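Local coordinates for glucosamine 6-phosphate N-acetyltransferase (PDB 3T90), which catalyses the transfer of an acetyl group from acetyl-CoA to D-glucosamine 6-phosphate, an early step in making UDP-N-acetylglucosamine, at residues 4-10 / 53-59; 67-73 / 84-90; 101-105 / 131-135. All blocks are in the same frame, centred on the assembly; numbering follows the deposited sequence.

The three contacts follow one another along the chain and all belong to a single GNAT domain. Contact 1 pairs edge strand 5-9 with strand 51-58; contact 2 pairs strand 63-74 with strand 82-91, and its centre lies about 15 Å from that of contact 1. The two join where strands 51-58 and 63-74 run side by side: Cys54 N lies 2.8 Å from Gly68 O, a probable hydrogen bond. Contact 3, between helices 100-114 and 129-133, is centred about 12 Å from contact 2 and 16 Å from contact 1. Val104 packs on both sheet contacts, and Val89 touches Tyr132, so that residues assigned by similarity to substrate and to acetyl-CoA meet there.

Contact 1: residues 4-10 / 53-59; sequences TFKIRKL and ICVIEEE
Arg8 and Glu57 meet across an antiparallel pair at the edge of the GNAT sheet, the axes of the two strand segments running at 156°. Arg8 NH2 gives a salt bridge to Glu57 OE1 (2.8 Å), reaching its anti lone pair from within the guanidinium plane, the carboxylate standing nearly perpendicular to it. Val55 CG2 covers one guanidinium face, 3.4 Å from Arg8 NH1, and NH1 also bonds Lys9 O. The chi1 of 55° sets Arg8 CG between its backbone N and carbonyl carbon, bringing the extended chain back over Val55. Asp14 OD1 bridges Arg8 NH2 as well, and Lys17 NZ bridges Glu57 OE1. With an alanine in place of Arg8, Glu57 and Asp14 would probably lose a charge partner and Val55 CG2 its flat cover. Backbone bonds pair Lys6 with Glu57 and Arg8 with Val55 in both directions. On the other face Ile7 CG1 rests 3.6 Å from Cys54 SG, and Phe5 CB meets Ile56 CG2, with helix 100-114 packed against this side. Leu10 lies alongside Ile53, their CD2 and CD1 atoms 3.8 Å apart, and Phe76 of the second subunit packs on both. A water accepts from Arg8 NE at 2.9 Å.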
loop_
_atom_site.group_PDB
_atom_site.type_symbol
_atom_site.label_atom_id
_atom_site.label_comp_id
_atom_site.label_asym_id
_atom_site.label_seq_id
_atom_site.Cartn_x
_atom_site.Cartn_y
_atom_site.Cartn_z
ATOM N N THR A 4 -1.040 32.363 0.323
ATOM C CA THR A 4 -1.416 31.871 1.624
ATOM C C THR A 4 -1.925 30.444 1.409
ATOM O O THR A 4 -2.585 30.210 0.416
ATOM C CB THR A 4 -2.554 32.742 2.173
ATOM O OG1 THR A 4 -2.132 34.109 2.048
ATOM C CG2 THR A 4 -2.831 32.441 3.651
ATOM N N PHE A 5 -1.599 29.557 2.341
ATOM C CA PHE A 5 -1.821 28.089 2.176
ATOM C C PHE A 5 -2.634 27.544 3.328
ATOM O O PHE A 5 -2.347 27.813 4.520
ATOM C CB PHE A 5 -0.464 27.357 2.036
ATOM C CG PHE A 5 0.319 27.827 0.846
ATOM C CD1 PHE A 5 0.038 27.358 -0.453
ATOM C CD2 PHE A 5 1.359 28.813 0.966
ATOM C CE1 PHE A 5 0.701 27.795 -1.574
ATOM C CE2 PHE A 5 2.024 29.270 -0.167
ATOM C CZ PHE A 5 1.738 28.763 -1.452
ATOM N N LYS A 6 -3.670 26.778 2.991
ATOM C CA LYS A 6 -4.506 26.126 3.988
ATOM C C LYS A 6 -4.445 24.600 3.815
ATOM O O LYS A 6 -4.806 24.074 2.716
ATOM C CB LYS A 6 -5.946 26.660 3.974
ATOM C CG LYS A 6 -6.134 28.100 4.625
ATOM C CD LYS A 6 -7.647 28.560 4.625
ATOM C CE LYS A 6 -8.505 28.032 5.861
ATOM N NZ LYS A 6 -10.048 28.132 5.734
ATOM N N ILE A 7 -4.019 23.912 4.875
ATOM C CA ILE A 7 -3.947 22.450 4.844
ATOM C C ILE A 7 -5.236 21.837 5.413
ATOM O O ILE A 7 -5.763 22.313 6.429
ATOM C CB ILE A 7 -2.660 21.882 5.531
ATOM C CG1 ILE A 7 -2.550 20.396 5.309
ATOM C CG2 ILE A 7 -2.651 22.167 7.022
ATOM C CD1 ILE A 7 -1.148 19.875 5.595
ATOM N N ARG A 8 -5.768 20.795 4.762
ATOM C CA ARG A 8 -7.056 20.165 5.151
ATOM C C ARG A 8 -7.232 18.816 4.399
ATOM O O ARG A 8 -6.293 18.345 3.738
ATOM C CB ARG A 8 -8.222 21.124 4.756
ATOM C CG ARG A 8 -8.196 21.526 3.262
ATOM C CD ARG A 8 -9.499 22.374 2.921
ATOM N NE ARG A 8 -9.425 22.902 1.604
ATOM C CZ ARG A 8 -9.867 22.181 0.551
ATOM N NH1 ARG A 8 -10.235 20.888 0.717
ATOM N NH2 ARG A 8 -9.826 22.751 -0.652
ATOM N N LYS A 9 -8.378 18.167 4.539
ATOM C CA LYS A 9 -8.641 16.977 3.719
ATOM C C LYS A 9 -9.322 17.309 2.457
ATOM O O LYS A 9 -9.975 18.371 2.297
ATOM C CB LYS A 9 -9.484 16.006 4.541
ATOM C CG LYS A 9 -8.683 15.413 5.761
ATOM C CD LYS A 9 -9.638 14.629 6.622
ATOM C CE LYS A 9 -8.979 14.296 7.963
ATOM N NZ LYS A 9 -8.789 15.505 8.847
ATOM N N LEU A 10 -9.196 16.428 1.459
ATOM C CA LEU A 10 -9.948 16.568 0.224
ATOM C C LEU A 10 -11.456 16.669 0.479
ATOM O O LEU A 10 -12.025 15.935 1.292
ATOM C CB LEU A 10 -9.642 15.353 -0.639
ATOM C CG LEU A 10 -10.237 15.333 -2.061
ATOM C CD1 LEU A 10 -9.442 16.386 -2.982
ATOM C CD2 LEU A 10 -10.207 13.927 -2.605
ATOM N N ILE A 53 -6.995 11.630 2.261
ATOM C CA ILE A 53 -6.319 12.427 1.295
ATOM C C ILE A 53 -6.141 13.846 1.830
ATOM O O ILE A 53 -7.169 14.488 2.173
ATOM C CB ILE A 53 -7.065 12.474 -0.034
ATOM C CG1 ILE A 53 -7.291 11.016 -0.515
ATOM C CG2 ILE A 53 -6.280 13.369 -1.043
ATOM C CD1 ILE A 53 -7.977 10.929 -1.862
ATOM N N CYS A 54 -4.902 14.342 1.923
ATOM C CA CYS A 54 -4.609 15.695 2.407
ATOM C C CYS A 54 -4.445 16.569 1.158
ATOM O O CYS A 54 -3.823 16.154 0.154
ATOM C CB CYS A 54 -3.240 15.614 3.148
ATOM S SG CYS A 54 -2.583 17.207 3.631
ATOM N N VAL A 55 -4.989 17.785 1.238
ATOM C CA VAL A 55 -4.696 18.838 0.245
ATOM C C VAL A 55 -4.288 20.119 0.904
ATOM O O VAL A 55 -4.718 20.406 2.063
ATOM C CB VAL A 55 -5.931 19.124 -0.675
ATOM C CG1 VAL A 55 -6.278 17.924 -1.557
ATOM C CG2 VAL A 55 -7.131 19.697 0.051
ATOM N N ILE A 56 -3.483 20.885 0.191
ATOM C CA ILE A 56 -3.199 22.228 0.601
ATOM C C ILE A 56 -3.734 23.116 -0.499
ATOM O O ILE A 56 -3.297 23.001 -1.660
ATOM C CB ILE A 56 -1.715 22.495 0.796
ATOM C CG1 ILE A 56 -1.199 21.579 1.860
ATOM C CG2 ILE A 56 -1.449 23.998 1.123
ATOM C CD1 ILE A 56 0.384 21.717 2.097
ATOM N N GLU A 57 -4.633 24.056 -0.126
ATOM C CA GLU A 57 -5.166 25.010 -1.058
ATOM C C GLU A 57 -4.408 26.311 -0.963
ATOM O O GLU A 57 -4.161 26.759 0.162
ATOM C CB GLU A 57 -6.682 25.247 -0.793
ATOM C CG GLU A 57 -7.324 26.182 -1.805
ATOM C CD GLU A 57 -8.831 26.424 -1.584
ATOM O OE1 GLU A 57 -9.553 25.529 -1.129
ATOM O OE2 GLU A 57 -9.311 27.569 -1.897
ATOM N N GLU A 58 -4.068 26.875 -2.121
ATOM C CA GLU A 58 -3.520 28.284 -2.097
ATOM C C GLU A 58 -4.759 29.178 -2.289
ATOM O O GLU A 58 -5.494 29.122 -3.287
ATOM C CB GLU A 58 -2.478 28.474 -3.180
ATOM C CG GLU A 58 -1.655 29.764 -2.974
ATOM C CD GLU A 58 -2.457 31.008 -3.425
ATOM O OE1 GLU A 58 -2.956 31.008 -4.586
ATOM O OE2 GLU A 58 -2.565 31.921 -2.545
ATOM N N GLU A 59 -4.898 30.043 -1.301
ATOM C CA GLU A 59 -6.110 30.825 -1.087
ATOM C C GLU A 59 -6.402 31.869 -2.164
ATOM O O GLU A 59 -7.538 31.992 -2.588
ATOM C CB GLU A 59 -6.028 31.464 0.303
ATOM C CG GLU A 59 -6.256 30.469 1.434
ATOM C CD GLU A 59 -6.668 31.174 2.721
ATOM O OE1 GLU A 59 -7.579 32.048 2.649
ATOM O OE2 GLU A 59 -6.081 30.868 3.794
HETATM O O HOH W 1 -9.100 25.694 2.087
#

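Contact 2: residues 67-73 / 84-90; sequences TGSVMIE and GHIEDVV
Two central antiparallel strands of the GNAT sheet, 67-73 and 84-90, pair here through a beta bulge, with short axes at 155°. Ser69 and Glu87 exchange backbone bonds, as do Met71 and His85; the register then slips by one residue, and Thr67 pairs with Val90. The bulge falls at Asp88, whose backbone has positive phi, and Gly68 CA approaches Val89 CA to 4.0 Å.

At the far end His85 NE2 donates to Glu73 OE2 (2.7 Å, N-H...O angle 153°). The carboxylate oxygen lies at the ring edge, in plane, and is met on its anti side. Because Glu73 CG is anti to the backbone N (chi1 -179°), the extended chain carries its carboxylate beyond the ring, while Glu73 CB comes within 3.4 Å of His85 NE2. Glu73 OE1 has a salt bridge to Lys75, and this histidine ring meets His85 of the second subunit.

Beside the bulge one water donates to Thr67 OG1, which also hydrogen-bonds Cys54 O, and to Asp88 O; a second donates to Asp88 OD2 (2.7 Å). On this face Thr67 CG2 touches Val90 CG1 at 3.5 Å, against helix 19-23. On the other, Val70 CG2 packs on Ile86 CG1 (3.8 Å) beneath helix 100-114. Glu87 and Asp88 both salt-bridge Lys75 of the second subunit, itself assigned by similarity to the substrate site, consistent with a site at the dimer interface. Such a bulge in the strand preceding the pyrophosphate-binding loop is characteristic of GNAT enzymes; here it probably helps part strand 82-91 from the parallel strand 119-124 and exposes backbone groups to acetyl-CoA.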
loop_
_atom_site.group_PDB
_atom_site.type_symbol
_atom_site.label_atom_id
_atom_site.label_comp_id
_atom_site.label_asym_id
_atom_site.label_seq_id
_atom_site.Cartn_x
_atom_site.Cartn_y
_atom_site.Cartn_z
ATOM N N THR A 67 -0.795 17.864 -2.560
ATOM C CA THR A 67 -1.654 16.775 -2.138
ATOM C C THR A 67 -0.813 15.542 -1.789
ATOM O O THR A 67 0.333 15.398 -2.238
ATOM C CB THR A 67 -2.693 16.422 -3.208
ATOM O OG1 THR A 67 -3.631 15.470 -2.655
ATOM C CG2 THR A 67 -2.097 15.865 -4.499
ATOM N N GLY A 68 -1.434 14.658 -0.989
ATOM C CA GLY A 68 -0.821 13.355 -0.695
ATOM C C GLY A 68 -1.880 12.566 0.007
ATOM O O GLY A 68 -2.778 13.082 0.660
ATOM N N SER A 69 -1.768 11.250 -0.106
ATOM C CA SER A 69 -2.767 10.309 0.406
ATOM C C SER A 69 -2.150 9.290 1.351
ATOM O O SER A 69 -0.940 9.010 1.256
ATOM C CB SER A 69 -3.375 9.521 -0.757
ATOM O OG SER A 69 -3.911 10.404 -1.739
ATOM N N VAL A 70 -2.951 8.731 2.245
ATOM C CA VAL A 70 -2.455 7.496 2.930
ATOM C C VAL A 70 -3.550 6.461 3.088
ATOM O O VAL A 70 -4.684 6.802 3.404
ATOM C CB VAL A 70 -1.792 7.922 4.314
ATOM C CG1 VAL A 70 -2.844 8.474 5.334
ATOM C CG2 VAL A 70 -1.032 6.695 4.884
ATOM N N MET A 71 -3.207 5.212 2.846
ATOM C CA MET A 71 -4.102 4.102 2.991
ATOM C C MET A 71 -3.548 3.206 4.061
ATOM O O MET A 71 -2.345 2.794 3.958
ATOM C CB MET A 71 -4.257 3.367 1.669
ATOM C CG MET A 71 -5.275 2.291 1.893
ATOM S SD MET A 71 -5.703 1.507 0.317
ATOM C CE MET A 71 -4.447 0.649 0.087
ATOM N N ILE A 72 -4.376 2.917 5.082
ATOM C CA ILE A 72 -3.937 2.101 6.207
ATOM C C ILE A 72 -4.290 0.662 5.920
ATOM O O ILE A 72 -5.448 0.285 5.579
ATOM C CB ILE A 72 -4.539 2.633 7.537
ATOM C CG1 ILE A 72 -3.920 3.993 7.834
ATOM C CG2 ILE A 72 -4.109 1.757 8.720
ATOM C CD1 ILE A 72 -4.513 4.697 9.157
ATOM N N GLU A 73 -3.250 -0.170 6.028
ATOM C CA GLU A 73 -3.332 -1.633 5.765
ATOM C C GLU A 73 -3.334 -2.365 7.109
ATOM O O GLU A 73 -2.351 -2.227 7.850
ATOM C CB GLU A 73 -2.097 -2.052 5.016
ATOM C CG GLU A 73 -2.151 -3.608 4.702
ATOM C CD GLU A 73 -0.788 -4.137 4.391
ATOM O OE1 GLU A 73 -0.569 -5.368 4.370
ATOM O OE2 GLU A 73 0.191 -3.390 4.198
ATOM N N GLY A 84 0.797 2.357 7.428
ATOM C CA GLY A 84 0.299 3.427 6.525
ATOM C C GLY A 84 1.092 3.402 5.238
ATOM O O GLY A 84 2.313 3.348 5.267
ATOM N N HIS A 85 0.403 3.428 4.104
ATOM C CA HIS A 85 1.044 3.517 2.763
ATOM C C HIS A 85 0.790 4.917 2.207
ATOM O O HIS A 85 -0.370 5.229 1.825
ATOM C CB HIS A 85 0.376 2.494 1.833
ATOM C CG HIS A 85 0.543 1.070 2.278
ATOM N ND1 HIS A 85 1.600 0.312 1.815
ATOM C CD2 HIS A 85 -0.072 0.336 3.218
ATOM C CE1 HIS A 85 1.560 -0.891 2.392
ATOM N NE2 HIS A 85 0.554 -0.914 3.251
ATOM N N ILE A 86 1.783 5.799 2.226
ATOM C CA ILE A 86 1.627 7.187 1.714
ATOM C C ILE A 86 1.851 7.057 0.189
ATOM O O ILE A 86 2.773 6.378 -0.335
ATOM C CB ILE A 86 2.630 8.114 2.324
ATOM C CG1 ILE A 86 2.176 8.468 3.743
ATOM C CG2 ILE A 86 2.814 9.365 1.496
ATOM C CD1 ILE A 86 3.170 9.242 4.574
ATOM N N GLU A 87 0.915 7.673 -0.514
ATOM C CA GLU A 87 0.794 7.613 -2.005
ATOM C C GLU A 87 0.481 8.975 -2.602
ATOM O O GLU A 87 -0.051 9.864 -1.906
ATOM C CB GLU A 87 -0.368 6.684 -2.417
ATOM C CG GLU A 87 -0.055 5.227 -2.059
ATOM C CD GLU A 87 0.870 4.574 -3.038
ATOM O OE1 GLU A 87 0.895 4.934 -4.277
ATOM O OE2 GLU A 87 1.627 3.633 -2.649
ATOM N N ASP A 88 0.771 9.151 -3.884
ATOM C CA ASP A 88 0.207 10.255 -4.673
ATOM C C ASP A 88 0.531 11.622 -4.097
ATOM O O ASP A 88 -0.320 12.528 -3.999
ATOM C CB ASP A 88 -1.306 10.032 -4.898
ATOM C CG ASP A 88 -1.660 8.729 -5.647
ATOM O OD1 ASP A 88 -0.693 8.080 -6.156
ATOM O OD2 ASP A 88 -2.830 8.410 -5.662
ATOM N N VAL A 89 1.779 11.738 -3.643
ATOM C CA VAL A 89 2.336 13.033 -3.136
ATOM C C VAL A 89 2.844 13.902 -4.279
ATOM O O VAL A 89 3.657 13.486 -5.077
ATOM C CB VAL A 89 3.455 12.742 -2.154
ATOM C CG1 VAL A 89 4.029 14.102 -1.663
ATOM C CG2 VAL A 89 2.955 11.925 -0.897
ATOM N N VAL A 90 2.274 15.115 -4.405
ATOM C CA VAL A 90 2.702 15.990 -5.534
ATOM C C VAL A 90 2.479 17.430 -5.104
ATOM O O VAL A 90 1.531 17.749 -4.393
ATOM C CB VAL A 90 1.989 15.601 -6.871
ATOM C CG1 VAL A 90 0.625 15.711 -6.764
ATOM C CG2 VAL A 90 2.455 16.507 -8.030
HETATM O O HOH W 2 -3.152 12.678 -3.305
HETATM O O HOH W 3 -4.572 8.851 -3.638
#

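Contact 3: residues 101-105 / 131-135. With EPE (4-(2-hydroxyethyl)-1-piperazine ethanesulfonic acid), chain B.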
loop_
_atom_site.group_PDB
_atom_site.type_symbol
_atom_site.label_atom_id
_atom_site.label_comp_id
_atom_site.label_asym_id
_atom_site.label_seq_id
_atom_site.Cartn_x
_atom_site.Cartn_y
_atom_site.Cartn_z
ATOM N N GLY A 101 5.452 20.074 0.456
ATOM C CA GLY A 101 5.444 18.628 0.504
ATOM C C GLY A 101 5.754 18.074 1.866
ATOM O O GLY A 101 5.115 17.116 2.293
ATOM N N LYS A 102 6.636 18.761 2.634
ATOM C CA LYS A 102 6.898 18.311 4.014
ATOM C C LYS A 102 5.608 18.402 4.845
ATOM O O LYS A 102 5.314 17.548 5.703
ATOM C CB LYS A 102 8.027 19.144 4.630
ATOM C CG LYS A 102 8.328 18.810 6.122
ATOM C CD LYS A 102 9.773 19.304 6.443
ATOM C CE LYS A 102 10.250 18.872 7.823
ATOM N NZ LYS A 102 9.547 19.604 8.928
ATOM N N LYS A 103 4.873 19.508 4.666
ATOM C CA LYS A 103 3.624 19.686 5.421
ATOM C C LYS A 103 2.622 18.546 5.128
ATOM O O LYS A 103 1.919 18.055 6.036
ATOM C CB LYS A 103 2.982 21.093 5.153
ATOM C CG LYS A 103 3.802 22.295 5.625
ATOM C CD LYS A 103 3.035 23.606 5.388
ATOM C CE LYS A 103 3.767 24.752 6.076
ATOM N NZ LYS A 103 4.367 24.317 7.397
ATOM N N VAL A 104 2.515 18.185 3.845
ATOM C CA VAL A 104 1.636 17.074 3.465
ATOM C C VAL A 104 2.087 15.786 4.116
ATOM O O VAL A 104 1.277 15.107 4.738
ATOM C CB VAL A 104 1.569 16.950 1.961
ATOM C CG1 VAL A 104 0.853 15.646 1.567
ATOM C CG2 VAL A 104 0.698 18.078 1.392
ATOM N N VAL A 105 3.390 15.492 4.022
ATOM C CA VAL A 105 3.846 14.219 4.548
ATOM C C VAL A 105 3.672 14.161 6.053
ATOM O O VAL A 105 3.284 13.115 6.609
ATOM C CB VAL A 105 5.319 13.994 4.152
ATOM C CG1 VAL A 105 5.946 12.818 4.876
ATOM C CG2 VAL A 105 5.414 13.819 2.651
ATOM N N PHE A 131 14.925 14.316 0.399
ATOM C CA PHE A 131 13.723 14.983 0.824
ATOM C C PHE A 131 13.013 14.233 1.945
ATOM O O PHE A 131 12.650 14.779 2.983
ATOM C CB PHE A 131 12.736 15.216 -0.345
ATOM C CG PHE A 131 11.434 15.785 0.108
ATOM C CD1 PHE A 131 11.272 17.163 0.377
ATOM C CD2 PHE A 131 10.348 14.953 0.277
ATOM C CE1 PHE A 131 10.007 17.610 0.808
ATOM C CE2 PHE A 131 9.068 15.421 0.718
ATOM C CZ PHE A 131 8.955 16.767 1.003
ATOM N N TYR A 132 12.781 12.943 1.704
ATOM C CA TYR A 132 12.075 12.162 2.686
ATOM C C TYR A 132 12.914 11.872 3.911
ATOM O O TYR A 132 12.347 11.690 4.979
ATOM C CB TYR A 132 11.499 10.863 2.045
ATOM C CG TYR A 132 10.376 11.190 1.085
ATOM C CD1 TYR A 132 9.155 11.623 1.601
ATOM C CD2 TYR A 132 10.554 11.186 -0.295
ATOM C CE1 TYR A 132 8.086 11.938 0.749
ATOM C CE2 TYR A 132 9.527 11.539 -1.150
ATOM C CZ TYR A 132 8.305 11.903 -0.619
ATOM O OH TYR A 132 7.263 12.196 -1.498
ATOM N N GLU A 133 14.235 11.820 3.767
ATOM C CA GLU A 133 15.063 11.740 4.998
ATOM C C GLU A 133 14.829 12.945 5.918
ATOM O O GLU A 133 14.887 12.800 7.163
ATOM C CB GLU A 133 16.566 11.574 4.660
ATOM C CG GLU A 133 16.889 10.214 3.967
ATOM C CD GLU A 133 18.381 10.068 3.568
ATOM O OE1 GLU A 133 18.991 11.087 3.173
ATOM O OE2 GLU A 133 18.870 8.953 3.576
ATOM N N LYS A 134 14.555 14.094 5.313
ATOM C CA LYS A 134 14.243 15.297 6.089
ATOM C C LYS A 134 12.954 15.218 6.841
ATOM O O LYS A 134 12.774 15.993 7.772
ATOM C CB LYS A 134 14.256 16.553 5.222
ATOM C CG LYS A 134 15.683 16.937 4.847
ATOM C CD LYS A 134 16.757 16.290 5.705
ATOM C CE LYS A 134 18.105 16.352 5.025
ATOM N NZ LYS A 134 17.937 15.922 3.566
ATOM N N CYS A 135 12.086 14.244 6.483
ATOM C CA CYS A 135 10.763 13.966 7.122
ATOM C C CYS A 135 10.922 12.830 8.099
ATOM O O CYS A 135 9.900 12.365 8.655
ATOM C CB CYS A 135 9.708 13.605 6.070
ATOM S SG CYS A 135 9.339 14.947 4.869
HETATM N N1 EPE B . 8.208 16.723 -3.499
HETATM C C2 EPE B . 9.218 15.731 -3.058
HETATM C C3 EPE B . 9.093 14.370 -3.799
HETATM N N4 EPE B . 7.708 13.948 -4.089
HETATM C C5 EPE B . 6.842 14.985 -4.524
HETATM C C6 EPE B . 6.904 16.059 -3.443
HETATM C C7 EPE B . 7.364 12.715 -4.811
HETATM C C8 EPE B . 8.100 11.463 -4.432
HETATM O O8 EPE B . 7.196 10.423 -4.128
HETATM C C9 EPE B . 8.156 17.845 -2.525
HETATM C C10 EPE B . 9.086 18.984 -2.944
HETATM S S EPE B . 8.569 20.651 -2.374
HETATM O O1S EPE B . 7.666 21.200 -3.380
HETATM O O2S EPE B . 7.992 20.607 -1.052
HETATM O O3S EPE B . 9.747 21.471 -2.062
#
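Tyr132 OH is approached by two groups of a bound HEPES molecule, probably from the crystallisation liquor: its piperazine N4 donates at 3.2 Å and its hydroxyl O8 makes a weak bond. The linking carbon C8 lies at the edge of the phenol ring, near its plane. At the other end of the buffer molecule, Gly101 N donates to sulfonate oxygen O2S at 3.0 Å, with an N-H...O angle of 148°. The ligand thus spans both segments, bonded to a backbone amide of one and a side-chain hydroxyl of the other.

Between these polar ends Phe131 presents a ring face to the piperazine, with CD2 3.6 Å from C2 of the ligand and the contact displaced toward the rim. The edge of the same ring turns to helix 100-114, where Phe131 CZ comes within 3.5 Å of Lys102 N and also touches Gly101 C. Its chi1 of 174°, which puts CG anti to the backbone N, carries the ring across to helix 100-114. Gly101 has no side chain, and both the Phe131 ring and the ligand come up against its bare backbone.

Gly101 and Lys102 belong to the pyrophosphate-binding loop and helix start of the GNAT fold, assigned by similarity to acetyl-CoA, as are Tyr132, Glu133 and Lys134. The sulfonate is therefore consistent with occupation of part of the cofactor cleft.

Deeper between the helices, Val105 uses both branches: CG2 meets the Tyr132 ring edge at CE1 (3.8 Å), the two side chains crossing at about a right angle, while CG1 lies 4.0 Å from Cys135 SG. The aliphatic chain of Lys102 runs past Cys135, its CE 3.8 Å from Lys134 O, before NZ reaches Glu106 in a salt bridge.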